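Local coordinates for putative uncharacterized protein (Chaetomium thermophilum, PDB 5T8V) that probably loads cohesin onto chromatin as a member of the SCC2/Nipped-B family, here as its C-terminal HEAT-repeat fragment, at residues L210-D215 / F265-S270; Q271-I276 / A379-K384; F1078-E1083 / A1144-A1149; I1151-L1156 / F1182-A1187. All coordinates share one frame; numbering follows the deposited sequence.

The four contacts join helices of one elongated HEAT-repeat chain and form two pairs on opposite sides of its centre. Contacts 1 and 2 follow each other along the chain, their centres about 17 Å apart, and meet directly: R272 of contact 2 reaches back to the end of helix 247-267, where its NE lies 2.9 Å from F265 O in a probable hydrogen bond. Contacts 3 and 4 lie closer together, with centres about 11 Å apart; both use helix 1139-1154 and are tied by a salt bridge from E1083 OE1 to R1153 NH2 at 2.7 Å. About 83 Å separates the centres of contacts 2 and 3. None of the four involves a bound ligand.

Contact 1 of 4, residues L210-D215 / F265-S270; sequences LIAKVD and FLLNPS
The flat group met here is the peptide joining I211 to A212, with the forked end of L267 set against it; no aromatic ring takes part. CD1 of L267 lies over one face of this peptide, offset to the side of the oxygen and the alpha carbon, 4.0 Å from I211 O and equally far from A212 CA. CD2 of L267 lies beyond that edge, 4.1 Å from the same two atoms, I211 O and A212 CA, so both branches of the fork bear on one spot of the backbone. CG of L267 is placed beside its own backbone N and anti to the carbonyl carbon (chi1 -71°), which sends both methyls across the gap between the helices.

Side chain against side chain the touch is lighter. The A212 methyl CB comes to 4.2 Å from L267 CD1, and I211 CG1 approaches the same methyl at 4.5 Å. All of this is apolar packing, and it buries a modest 111 Å². A212 and L267 lie on the exposed flank, whereas I211 is buried.

The contact joins the C-terminal parts of helices 190-213 and 247-267, on either side of helix 218-232 in chain order. I211 also packs on Q263 and I264, one turn back along helix 247-267, and A212 touches Q263. On the far side, the F265 ring packs against I275 and I276 of helix 272-282, the next helix of the HEAT-repeat array.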
loop_
_atom_site.group_PDB
_atom_site.type_symbol
_atom_site.label_atom_id
_atom_site.label_comp_id
_atom_site.label_asym_id
_atom_site.label_seq_id
_atom_site.Cartn_x
_atom_site.Cartn_y
_atom_site.Cartn_z
ATOM N N LEU A 210 -43.106 9.955 -37.161
ATOM C CA LEU A 210 -43.548 11.200 -37.779
ATOM C C LEU A 210 -42.412 12.204 -37.884
ATOM O O LEU A 210 -42.110 12.710 -38.971
ATOM C CB LEU A 210 -44.704 11.807 -36.982
ATOM C CG LEU A 210 -45.196 13.179 -37.476
ATOM C CD1 LEU A 210 -46.124 13.021 -38.670
ATOM C CD2 LEU A 210 -45.869 13.951 -36.362
ATOM N N ILE A 211 -41.776 12.522 -36.754
ATOM C CA ILE A 211 -40.816 13.620 -36.747
ATOM C C ILE A 211 -39.645 13.392 -37.696
ATOM O O ILE A 211 -38.894 14.332 -37.972
ATOM C CB ILE A 211 -40.303 13.883 -35.314
ATOM C CG1 ILE A 211 -39.651 12.627 -34.729
ATOM C CG2 ILE A 211 -41.449 14.370 -34.435
ATOM C CD1 ILE A 211 -39.022 12.845 -33.365
ATOM N N ALA A 212 -39.476 12.175 -38.215
ATOM C CA ALA A 212 -38.404 11.892 -39.160
ATOM C C ALA A 212 -38.800 12.120 -40.609
ATOM O O ALA A 212 -37.914 12.250 -41.462
ATOM C CB ALA A 212 -37.933 10.445 -39.011
ATOM N N LYS A 213 -40.098 12.169 -40.909
ATOM C CA LYS A 213 -40.563 12.242 -42.285
ATOM C C LYS A 213 -41.266 13.545 -42.629
ATOM O O LYS A 213 -41.405 13.853 -43.818
ATOM C CB LYS A 213 -41.507 11.069 -42.581
ATOM C CG LYS A 213 -40.870 9.714 -42.314
ATOM C CD LYS A 213 -41.736 8.570 -42.804
ATOM C CE LYS A 213 -41.113 7.228 -42.454
ATOM N NZ LYS A 213 -41.931 6.082 -42.947
ATOM N N VAL A 214 -41.706 14.315 -41.636
ATOM C CA VAL A 214 -42.281 15.634 -41.862
ATOM C C VAL A 214 -41.593 16.621 -40.931
ATOM O O VAL A 214 -41.385 16.332 -39.747
ATOM C CB VAL A 214 -43.811 15.649 -41.643
ATOM C CG1 VAL A 214 -44.473 14.517 -42.422
ATOM C CG2 VAL A 214 -44.166 15.553 -40.162
ATOM N N ASP A 215 -41.230 17.782 -41.468
ATOM C CA ASP A 215 -40.628 18.821 -40.646
ATOM C C ASP A 215 -41.651 19.340 -39.645
ATOM O O ASP A 215 -42.803 19.609 -39.998
ATOM C CB ASP A 215 -40.104 19.959 -41.521
ATOM C CG ASP A 215 -38.845 19.580 -42.278
ATOM O OD1 ASP A 215 -38.708 18.397 -42.657
ATOM O OD2 ASP A 215 -37.988 20.463 -42.490
ATOM N N PHE A 265 -32.900 13.549 -30.668
ATOM C CA PHE A 265 -31.478 13.845 -30.536
ATOM C C PHE A 265 -30.770 13.809 -31.882
ATOM O O PHE A 265 -29.833 14.582 -32.113
ATOM C CB PHE A 265 -30.845 12.842 -29.569
ATOM C CG PHE A 265 -29.378 13.055 -29.330
ATOM C CD1 PHE A 265 -28.435 12.474 -30.160
ATOM C CD2 PHE A 265 -28.942 13.815 -28.259
ATOM C CE1 PHE A 265 -27.087 12.659 -29.938
ATOM C CE2 PHE A 265 -27.592 14.003 -28.031
ATOM C CZ PHE A 265 -26.664 13.424 -28.872
ATOM N N LEU A 266 -31.204 12.928 -32.782
ATOM C CA LEU A 266 -30.513 12.748 -34.052
ATOM C C LEU A 266 -30.883 13.831 -35.060
ATOM O O LEU A 266 -30.006 14.366 -35.746
ATOM C CB LEU A 266 -30.832 11.360 -34.608
ATOM C CG LEU A 266 -30.310 10.984 -35.993
ATOM C CD1 LEU A 266 -30.084 9.489 -36.050
ATOM C CD2 LEU A 266 -31.287 11.399 -37.092
ATOM N N LEU A 267 -32.166 14.167 -35.165
ATOM C CA LEU A 267 -32.640 15.093 -36.185
ATOM C C LEU A 267 -32.427 16.559 -35.819
ATOM O O LEU A 267 -32.866 17.433 -36.573
ATOM C CB LEU A 267 -34.126 14.846 -36.463
ATOM C CG LEU A 267 -34.446 13.544 -37.199
ATOM C CD1 LEU A 267 -35.527 12.766 -36.468
ATOM C CD2 LEU A 267 -34.868 13.827 -38.631
ATOM N N ASN A 268 -31.767 16.854 -34.702
ATOM C CA ASN A 268 -31.538 18.231 -34.264
ATOM C C ASN A 268 -30.170 18.330 -33.606
ATOM O O ASN A 268 -30.044 18.271 -32.377
ATOM C CB ASN A 268 -32.639 18.692 -33.307
ATOM C CG ASN A 268 -33.999 18.745 -33.969
ATOM O OD1 ASN A 268 -34.373 19.756 -34.564
ATOM N ND2 ASN A 268 -34.746 17.651 -33.875
ATOM N N PRO A 269 -29.109 18.485 -34.402
ATOM C CA PRO A 269 -27.768 18.596 -33.801
ATOM C C PRO A 269 -27.630 19.772 -32.851
ATOM O O PRO A 269 -27.037 19.629 -31.772
ATOM C CB PRO A 269 -26.850 18.743 -35.025
ATOM C CG PRO A 269 -27.620 18.159 -36.161
ATOM C CD PRO A 269 -29.058 18.454 -35.874
ATOM N N SER A 270 -28.190 20.927 -33.216
ATOM C CA SER A 270 -27.941 22.160 -32.473
ATOM C C SER A 270 -28.198 21.995 -30.981
ATOM O O SER A 270 -27.499 22.594 -30.155
ATOM C CB SER A 270 -28.811 23.284 -33.038
ATOM O OG SER A 270 -30.181 22.917 -33.042
#

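Contact 2 of 4, residues Q271-I276 / A379-K384; sequences QRQGII and ASYVIK
Q273 lies flat over the ring of Y381, its side chain crossing that of the tyrosine at about a right angle. CB stands 3.7 Å from the ring centroid, almost exactly on the ring normal, a CH-pi contact. CG anti to the backbone N (chi1 -177°) and an extended chain beyond it carry the amide along the same face, where its plane is only 8° from that of the ring and OE1 ends 3.8 Å from Y381 CE1. I276 comes in at the ring edge instead: its CD1 is 4.0 Å from Y381 CB, near the ring plane. The other branch of I276 meets V382, CG2 to CG2 at 3.8 Å, and closes the buried side. Without the Y381 ring, as with an alanine here, Q273 would probably lose the face its CB and amide lie on, and its side chain would be set free to turn.

The axes of the short helical segments approach to 9.7 Å and cross at -42°. In the HEAT-repeat array this brings helix 272-282 against the long helix 357-391. Helix 305-315 closes in from beside them, L313 on I276 and I310 on V382, while helix 423-440 backs helix 357-391 at A379.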
loop_
_atom_site.group_PDB
_atom_site.type_symbol
_atom_site.label_atom_id
_atom_site.label_comp_id
_atom_site.label_asym_id
_atom_site.label_seq_id
_atom_site.Cartn_x
_atom_site.Cartn_y
_atom_site.Cartn_z
ATOM N N GLN A 271 -29.193 21.189 -30.610
ATOM C CA GLN A 271 -29.614 21.072 -29.219
ATOM C C GLN A 271 -29.225 19.741 -28.584
ATOM O O GLN A 271 -29.694 19.434 -27.482
ATOM C CB GLN A 271 -31.127 21.285 -29.112
ATOM C CG GLN A 271 -31.966 20.405 -30.028
ATOM C CD GLN A 271 -33.446 20.742 -29.956
ATOM O OE1 GLN A 271 -33.844 21.694 -29.283
ATOM N NE2 GLN A 271 -34.270 19.961 -30.649
ATOM N N ARG A 272 -28.364 18.952 -29.234
ATOM C CA ARG A 272 -27.978 17.660 -28.673
ATOM C C ARG A 272 -27.418 17.817 -27.264
ATOM O O ARG A 272 -27.924 17.217 -26.308
ATOM C CB ARG A 272 -26.964 16.978 -29.587
ATOM C CG ARG A 272 -27.596 16.371 -30.819
ATOM C CD ARG A 272 -26.555 15.822 -31.765
ATOM N NE ARG A 272 -27.161 15.279 -32.975
ATOM C CZ ARG A 272 -26.477 14.922 -34.056
ATOM N NH1 ARG A 272 -25.158 15.055 -34.086
ATOM N NH2 ARG A 272 -27.115 14.436 -35.110
ATOM N N GLN A 273 -26.371 18.635 -27.118
ATOM C CA GLN A 273 -25.804 18.888 -25.798
ATOM C C GLN A 273 -26.875 19.306 -24.801
ATOM O O GLN A 273 -26.778 18.983 -23.611
ATOM C CB GLN A 273 -24.722 19.965 -25.885
ATOM C CG GLN A 273 -24.021 20.242 -24.563
ATOM C CD GLN A 273 -23.002 21.364 -24.656
ATOM O OE1 GLN A 273 -22.781 21.936 -25.723
ATOM N NE2 GLN A 273 -22.377 21.686 -23.529
ATOM N N GLY A 274 -27.900 20.021 -25.258
ATOM C CA GLY A 274 -28.990 20.391 -24.381
ATOM C C GLY A 274 -29.718 19.167 -23.871
ATOM O O GLY A 274 -29.835 18.959 -22.658
ATOM N N ILE A 275 -30.193 18.339 -24.800
ATOM C CA ILE A 275 -30.947 17.137 -24.466
ATOM C C ILE A 275 -30.201 16.371 -23.382
ATOM O O ILE A 275 -30.682 16.244 -22.248
ATOM C CB ILE A 275 -31.170 16.269 -25.719
ATOM C CG1 ILE A 275 -32.039 17.023 -26.727
ATOM C CG2 ILE A 275 -31.818 14.939 -25.351
ATOM C CD1 ILE A 275 -32.040 16.418 -28.109
ATOM N N ILE A 276 -29.012 15.874 -23.726
ATOM C CA ILE A 276 -28.154 15.171 -22.780
ATOM C C ILE A 276 -28.170 15.920 -21.457
ATOM O O ILE A 276 -28.547 15.361 -20.420
ATOM C CB ILE A 276 -26.722 15.033 -23.326
ATOM C CG1 ILE A 276 -26.706 14.063 -24.512
ATOM C CG2 ILE A 276 -25.766 14.553 -22.231
ATOM C CD1 ILE A 276 -25.389 14.003 -25.251
ATOM N N ALA A 379 -20.142 11.833 -26.619
ATOM C CA ALA A 379 -19.523 11.241 -25.440
ATOM C C ALA A 379 -18.883 12.312 -24.566
ATOM O O ALA A 379 -18.996 12.274 -23.334
ATOM C CB ALA A 379 -18.488 10.201 -25.863
ATOM N N SER A 380 -18.231 13.294 -25.191
ATOM C CA SER A 380 -17.587 14.353 -24.426
ATOM C C SER A 380 -18.610 15.271 -23.771
ATOM O O SER A 380 -18.365 15.764 -22.668
ATOM C CB SER A 380 -16.644 15.160 -25.314
ATOM O OG SER A 380 -17.367 15.943 -26.242
ATOM N N TYR A 381 -19.749 15.526 -24.425
ATOM C CA TYR A 381 -20.839 16.214 -23.738
ATOM C C TYR A 381 -21.150 15.520 -22.418
ATOM O O TYR A 381 -21.151 16.144 -21.345
ATOM C CB TYR A 381 -22.096 16.257 -24.617
ATOM C CG TYR A 381 -21.983 17.070 -25.892
ATOM C CD1 TYR A 381 -21.098 18.133 -25.996
ATOM C CD2 TYR A 381 -22.779 16.774 -26.995
ATOM C CE1 TYR A 381 -21.005 18.876 -27.164
ATOM C CE2 TYR A 381 -22.688 17.508 -28.164
ATOM C CZ TYR A 381 -21.802 18.558 -28.243
ATOM O OH TYR A 381 -21.709 19.290 -29.404
ATOM N N VAL A 382 -21.387 14.207 -22.479
ATOM C CA VAL A 382 -21.727 13.456 -21.271
ATOM C C VAL A 382 -20.629 13.610 -20.221
ATOM O O VAL A 382 -20.870 14.077 -19.098
ATOM C CB VAL A 382 -21.972 11.976 -21.611
ATOM C CG1 VAL A 382 -22.325 11.187 -20.355
ATOM C CG2 VAL A 382 -23.073 11.839 -22.652
ATOM N N ILE A 383 -19.403 13.217 -20.575
ATOM C CA ILE A 383 -18.326 13.149 -19.587
ATOM C C ILE A 383 -18.059 14.524 -18.988
ATOM O O ILE A 383 -17.926 14.676 -17.766
ATOM C CB ILE A 383 -17.059 12.549 -20.226
ATOM C CG1 ILE A 383 -17.340 11.127 -20.724
ATOM C CG2 ILE A 383 -15.891 12.560 -19.248
ATOM C CD1 ILE A 383 -17.814 10.156 -19.649
ATOM N N LYS A 384 -17.973 15.546 -19.839
ATOM C CA LYS A 384 -17.779 16.904 -19.347
ATOM C C LYS A 384 -18.853 17.273 -18.336
ATOM O O LYS A 384 -18.558 17.826 -17.270
ATOM C CB LYS A 384 -17.778 17.894 -20.512
ATOM C CG LYS A 384 -16.426 18.039 -21.193
ATOM C CD LYS A 384 -16.559 18.585 -22.611
ATOM C CE LYS A 384 -17.149 19.989 -22.639
ATOM N NZ LYS A 384 -17.493 20.415 -24.028
#

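Contact 3 of 4, residues F1078-E1083 / A1144-A1149; sequences FLFSEE and AVEVLA
L1079 and V1147 make the tight, buried part of this contact: the methyls L1079 CD1 and V1147 CG1 meet at 3.7 Å, their side chains crossing at about a right angle. V1147 CG1 stands anti to the backbone N (chi1 169°), the branch that reaches the leucine. L1079 also packs on S1150, I1151 and Q1154 of the same helix as the valine.

The pair belongs to the HEAT-repeat part of the chain, where helix 1065-1086 packs on helix 1139-1154 of the Sister chromatid cohesion C-terminus family region. Helix 1139-1154 is backed in turn by helices 1115-1133 and 1163-1169, through L1148 among others.

The other half is partly exposed and mixed in character. F1080 turns an edge of its ring to the neighbouring backbone, with CE1 3.7 Å from E1146 O and the oxygen in the ring plane. CZ lies 3.9 Å from E1146 CG, and the extended glutamate crosses the ring's end nearly perpendicularly, bringing OE2 to 3.9 Å from CZ, its carboxylate tilted 61° to the ring. Replacing F1080 by a serine is likely to leave E1146 CG without its aromatic neighbour and the glutamate chain free to turn. At the next turn E1083 OE2 is hydrogen-bonded to S1150 OG.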
loop_
_atom_site.group_PDB
_atom_site.type_symbol
_atom_site.label_atom_id
_atom_site.label_comp_id
_atom_site.label_asym_id
_atom_site.label_seq_id
_atom_site.Cartn_x
_atom_site.Cartn_y
_atom_site.Cartn_z
ATOM N N PHE A 1078 33.852 -8.173 38.432
ATOM C CA PHE A 1078 33.539 -7.967 39.842
ATOM C C PHE A 1078 32.248 -7.173 40.011
ATOM O O PHE A 1078 31.325 -7.608 40.710
ATOM C CB PHE A 1078 34.705 -7.257 40.530
ATOM C CG PHE A 1078 34.382 -6.746 41.905
ATOM C CD1 PHE A 1078 33.814 -7.579 42.854
ATOM C CD2 PHE A 1078 34.661 -5.435 42.253
ATOM C CE1 PHE A 1078 33.519 -7.110 44.120
ATOM C CE2 PHE A 1078 34.370 -4.960 43.519
ATOM C CZ PHE A 1078 33.799 -5.798 44.453
ATOM N N LEU A 1079 32.163 -6.006 39.371
ATOM C CA LEU A 1079 30.995 -5.147 39.553
ATOM C C LEU A 1079 29.734 -5.788 38.981
ATOM O O LEU A 1079 28.659 -5.709 39.590
ATOM C CB LEU A 1079 31.255 -3.787 38.909
ATOM C CG LEU A 1079 32.363 -2.988 39.598
ATOM C CD1 LEU A 1079 32.916 -1.913 38.681
ATOM C CD2 LEU A 1079 31.844 -2.373 40.889
ATOM N N PHE A 1080 29.841 -6.428 37.815
ATOM C CA PHE A 1080 28.680 -7.082 37.221
ATOM C C PHE A 1080 28.122 -8.155 38.148
ATOM O O PHE A 1080 26.914 -8.195 38.418
ATOM C CB PHE A 1080 29.055 -7.674 35.864
ATOM C CG PHE A 1080 28.920 -6.704 34.726
ATOM C CD1 PHE A 1080 29.374 -5.401 34.850
ATOM C CD2 PHE A 1080 28.343 -7.096 33.530
ATOM C CE1 PHE A 1080 29.249 -4.505 33.806
ATOM C CE2 PHE A 1080 28.217 -6.206 32.480
ATOM C CZ PHE A 1080 28.671 -4.909 32.619
ATOM N N SER A 1081 28.987 -9.042 38.648
ATOM C CA SER A 1081 28.528 -10.021 39.626
ATOM C C SER A 1081 27.978 -9.335 40.871
ATOM O O SER A 1081 27.050 -9.850 41.507
ATOM C CB SER A 1081 29.665 -10.976 39.998
ATOM O OG SER A 1081 30.725 -10.288 40.635
ATOM N N GLU A 1082 28.526 -8.170 41.227
ATOM C CA GLU A 1082 27.971 -7.391 42.326
ATOM C C GLU A 1082 26.589 -6.844 42.000
ATOM O O GLU A 1082 25.876 -6.417 42.913
ATOM C CB GLU A 1082 28.915 -6.242 42.687
ATOM C CG GLU A 1082 30.116 -6.667 43.511
ATOM C CD GLU A 1082 29.771 -6.892 44.970
ATOM O OE1 GLU A 1082 29.146 -5.998 45.576
ATOM O OE2 GLU A 1082 30.116 -7.966 45.509
ATOM N N GLU A 1083 26.197 -6.839 40.724
ATOM C CA GLU A 1083 24.835 -6.463 40.360
ATOM C C GLU A 1083 23.903 -7.666 40.309
ATOM O O GLU A 1083 22.771 -7.587 40.796
ATOM C CB GLU A 1083 24.823 -5.739 39.015
ATOM C CG GLU A 1083 25.392 -4.342 39.089
ATOM C CD GLU A 1083 25.224 -3.574 37.799
ATOM O OE1 GLU A 1083 24.488 -4.050 36.910
ATOM O OE2 GLU A 1083 25.832 -2.493 37.673
ATOM N N ALA A 1144 35.554 0.904 29.305
ATOM C CA ALA A 1144 35.586 1.822 30.441
ATOM C C ALA A 1144 34.180 2.284 30.816
ATOM O O ALA A 1144 33.754 2.149 31.970
ATOM C CB ALA A 1144 36.481 3.018 30.123
ATOM N N VAL A 1145 33.440 2.838 29.851
ATOM C CA VAL A 1145 32.079 3.284 30.131
ATOM C C VAL A 1145 31.197 2.120 30.542
ATOM O O VAL A 1145 30.187 2.321 31.223
ATOM C CB VAL A 1145 31.470 4.015 28.913
ATOM C CG1 VAL A 1145 31.415 3.102 27.724
ATOM C CG2 VAL A 1145 30.078 4.544 29.237
ATOM N N GLU A 1146 31.540 0.901 30.129
ATOM C CA GLU A 1146 30.778 -0.261 30.570
ATOM C C GLU A 1146 31.020 -0.540 32.045
ATOM O O GLU A 1146 30.148 -1.099 32.721
ATOM C CB GLU A 1146 31.141 -1.479 29.722
ATOM C CG GLU A 1146 30.171 -2.638 29.847
ATOM C CD GLU A 1146 30.454 -3.738 28.843
ATOM O OE1 GLU A 1146 31.365 -3.558 28.008
ATOM O OE2 GLU A 1146 29.767 -4.779 28.889
ATOM N N VAL A 1147 32.191 -0.158 32.559
ATOM C CA VAL A 1147 32.431 -0.225 33.998
ATOM C C VAL A 1147 31.720 0.916 34.717
ATOM O O VAL A 1147 31.085 0.707 35.758
ATOM C CB VAL A 1147 33.944 -0.222 34.277
ATOM C CG1 VAL A 1147 34.231 -0.028 35.766
ATOM C CG2 VAL A 1147 34.568 -1.519 33.788
ATOM N N LEU A 1148 31.811 2.137 34.180
ATOM C CA LEU A 1148 31.181 3.278 34.845
ATOM C C LEU A 1148 29.668 3.125 34.898
ATOM O O LEU A 1148 29.031 3.537 35.873
ATOM C CB LEU A 1148 31.552 4.582 34.141
ATOM C CG LEU A 1148 32.634 5.385 34.861
ATOM C CD1 LEU A 1148 33.896 4.561 34.943
ATOM C CD2 LEU A 1148 32.899 6.698 34.142
ATOM N N ALA A 1149 29.071 2.553 33.851
ATOM C CA ALA A 1149 27.630 2.337 33.859
ATOM C C ALA A 1149 27.225 1.454 35.028
ATOM O O ALA A 1149 26.230 1.727 35.705
ATOM C CB ALA A 1149 27.182 1.721 32.534
#

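Contact 4 of 4, residues I1151-L1156 / F1182-A1187; sequences INRQGL and FLEHKA
A polar contact, one hydrogen bond from N1152 and a long salt bridge from R1153, both to E1184, joins helices 1139-1154 and 1175-1191, two members of the HEAT-repeat array within the Sister chromatid cohesion C-terminus family region. It lies near the C-terminal end of the first helix, which ends at Q1154, before G1155 with its positive phi. The two segments bury 140 Å² between them.

E1184 is the buried member, and its two carboxylate oxygens take different polar partners. N1152 donates through ND2 to E1184 OE1 at 3.3 Å, with an N-H...O angle of 157°. The acceptor lies close to the plane of the asparagine amide, and the bond reaches OE1 from the anti side, somewhat out of the carboxylate plane; the two flat groups stand nearly perpendicular, at 82°. A bend in the glutamate at chi2 (-54°) turns the carboxylate so that OE2 faces the arginine chain.

F1166 of helix 1163-1169 packs against both N1152 and E1184, and A1149, one turn earlier on helix 1139-1154, also touches E1184. The stronger charge partner of R1153 lies on another helix: its NH2 forms a salt bridge with E1083 OE1 of helix 1065-1086. The arginine thus links two acidic side chains on different helices, and probably helps to stabilise the negative charge of E1184.

The aliphatic part of R1153 lies across the carboxylate, with CD 3.5 Å from E1184 OE2. The chain then bends at chi3 to bring the guanidinium round, its plane steeply inclined to the carboxylate, and NH1 meets OE2 at the guanidinium edge, in its plane, at 3.6 Å.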
loop_
_atom_site.group_PDB
_atom_site.type_symbol
_atom_site.label_atom_id
_atom_site.label_comp_id
_atom_site.label_asym_id
_atom_site.label_seq_id
_atom_site.Cartn_x
_atom_site.Cartn_y
_atom_site.Cartn_z
ATOM N N ILE A 1151 29.070 1.012 37.869
ATOM C CA ILE A 1151 29.346 1.815 39.059
ATOM C C ILE A 1151 28.172 2.733 39.368
ATOM O O ILE A 1151 27.815 2.941 40.534
ATOM C CB ILE A 1151 30.652 2.614 38.867
ATOM C CG1 ILE A 1151 31.855 1.663 38.874
ATOM C CG2 ILE A 1151 30.802 3.692 39.951
ATOM C CD1 ILE A 1151 33.173 2.323 38.524
ATOM N N ASN A 1152 27.549 3.292 38.330
ATOM C CA ASN A 1152 26.469 4.250 38.532
ATOM C C ASN A 1152 25.146 3.551 38.826
ATOM O O ASN A 1152 24.383 4.002 39.688
ATOM C CB ASN A 1152 26.341 5.151 37.302
ATOM C CG ASN A 1152 25.348 6.276 37.503
ATOM O OD1 ASN A 1152 25.631 7.251 38.199
ATOM N ND2 ASN A 1152 24.179 6.152 36.883
ATOM N N ARG A 1153 24.860 2.452 38.124
ATOM C CA ARG A 1153 23.630 1.708 38.382
ATOM C C ARG A 1153 23.585 1.180 39.807
ATOM O O ARG A 1153 22.503 1.078 40.395
ATOM C CB ARG A 1153 23.492 0.549 37.392
ATOM C CG ARG A 1153 23.190 0.975 35.962
ATOM C CD ARG A 1153 22.757 -0.202 35.101
ATOM N NE ARG A 1153 23.633 -1.365 35.252
ATOM C CZ ARG A 1153 24.764 -1.556 34.578
ATOM N NH1 ARG A 1153 25.186 -0.658 33.698
ATOM N NH2 ARG A 1153 25.483 -2.652 34.788
ATOM N N GLN A 1154 24.741 0.839 40.379
ATOM C CA GLN A 1154 24.761 0.333 41.747
ATOM C C GLN A 1154 24.671 1.454 42.774
ATOM O O GLN A 1154 24.140 1.240 43.869
ATOM C CB GLN A 1154 26.028 -0.484 41.982
ATOM C CG GLN A 1154 26.149 -1.715 41.113
ATOM C CD GLN A 1154 27.413 -2.498 41.394
ATOM O OE1 GLN A 1154 27.784 -2.708 42.550
ATOM N NE2 GLN A 1154 28.089 -2.927 40.336
ATOM N N GLY A 1155 25.184 2.637 42.449
ATOM C CA GLY A 1155 25.132 3.757 43.365
ATOM C C GLY A 1155 26.337 3.902 44.263
ATOM O O GLY A 1155 26.211 4.448 45.366
ATOM N N LEU A 1156 27.508 3.428 43.830
ATOM C CA LEU A 1156 28.718 3.584 44.631
ATOM C C LEU A 1156 29.257 5.006 44.593
ATOM O O LEU A 1156 29.959 5.415 45.524
ATOM C CB LEU A 1156 29.803 2.621 44.151
ATOM C CG LEU A 1156 29.576 1.143 44.467
ATOM C CD1 LEU A 1156 29.242 0.379 43.209
ATOM C CD2 LEU A 1156 30.787 0.549 45.148
ATOM N N PHE A 1182 23.348 7.065 27.182
ATOM C CA PHE A 1182 22.030 7.690 27.147
ATOM C C PHE A 1182 21.094 7.050 28.164
ATOM O O PHE A 1182 20.261 7.736 28.768
ATOM C CB PHE A 1182 21.442 7.595 25.739
ATOM C CG PHE A 1182 20.010 8.038 25.649
ATOM C CD1 PHE A 1182 19.681 9.383 25.703
ATOM C CD2 PHE A 1182 18.991 7.110 25.506
ATOM C CE1 PHE A 1182 18.363 9.792 25.620
ATOM C CE2 PHE A 1182 17.672 7.514 25.422
ATOM C CZ PHE A 1182 17.358 8.856 25.480
ATOM N N LEU A 1183 21.209 5.735 28.364
ATOM C CA LEU A 1183 20.419 5.077 29.399
ATOM C C LEU A 1183 20.800 5.585 30.783
ATOM O O LEU A 1183 19.929 5.816 31.631
ATOM C CB LEU A 1183 20.603 3.562 29.319
ATOM C CG LEU A 1183 19.923 2.845 28.153
ATOM C CD1 LEU A 1183 20.414 1.407 28.063
ATOM C CD2 LEU A 1183 18.410 2.884 28.308
ATOM N N GLU A 1184 22.098 5.768 31.032
ATOM C CA GLU A 1184 22.530 6.228 32.347
ATOM C C GLU A 1184 22.144 7.682 32.580
ATOM O O GLU A 1184 21.798 8.064 33.704
ATOM C CB GLU A 1184 24.037 6.039 32.500
ATOM C CG GLU A 1184 24.480 4.591 32.386
ATOM C CD GLU A 1184 23.735 3.679 33.341
ATOM O OE1 GLU A 1184 23.335 4.151 34.429
ATOM O OE2 GLU A 1184 23.541 2.494 33.000
ATOM N N HIS A 1185 22.199 8.512 31.538
ATOM C CA HIS A 1185 21.761 9.896 31.680
ATOM C C HIS A 1185 20.254 9.971 31.895
ATOM O O HIS A 1185 19.776 10.774 32.705
ATOM C CB HIS A 1185 22.180 10.701 30.449
ATOM C CG HIS A 1185 21.514 12.038 30.341
ATOM N ND1 HIS A 1185 21.135 12.775 31.442
ATOM C CD2 HIS A 1185 21.168 12.774 29.259
ATOM C CE1 HIS A 1185 20.577 13.903 31.043
ATOM N NE2 HIS A 1185 20.585 13.929 29.723
ATOM N N LYS A 1186 19.492 9.136 31.186
ATOM C CA LYS A 1186 18.040 9.148 31.329
ATOM C C LYS A 1186 17.620 8.686 32.720
ATOM O O LYS A 1186 16.803 9.338 33.380
ATOM C CB LYS A 1186 17.404 8.271 30.249
ATOM C CG LYS A 1186 15.920 8.000 30.457
ATOM C CD LYS A 1186 15.274 7.381 29.226
ATOM C CE LYS A 1186 16.004 6.121 28.775
ATOM N NZ LYS A 1186 15.220 5.340 27.778
ATOM N N ALA A 1187 18.166 7.559 33.182
ATOM C CA ALA A 1187 17.832 7.076 34.518
ATOM C C ALA A 1187 18.319 8.044 35.588
ATOM O O ALA A 1187 17.599 8.338 36.552
ATOM C CB ALA A 1187 18.434 5.689 34.739
#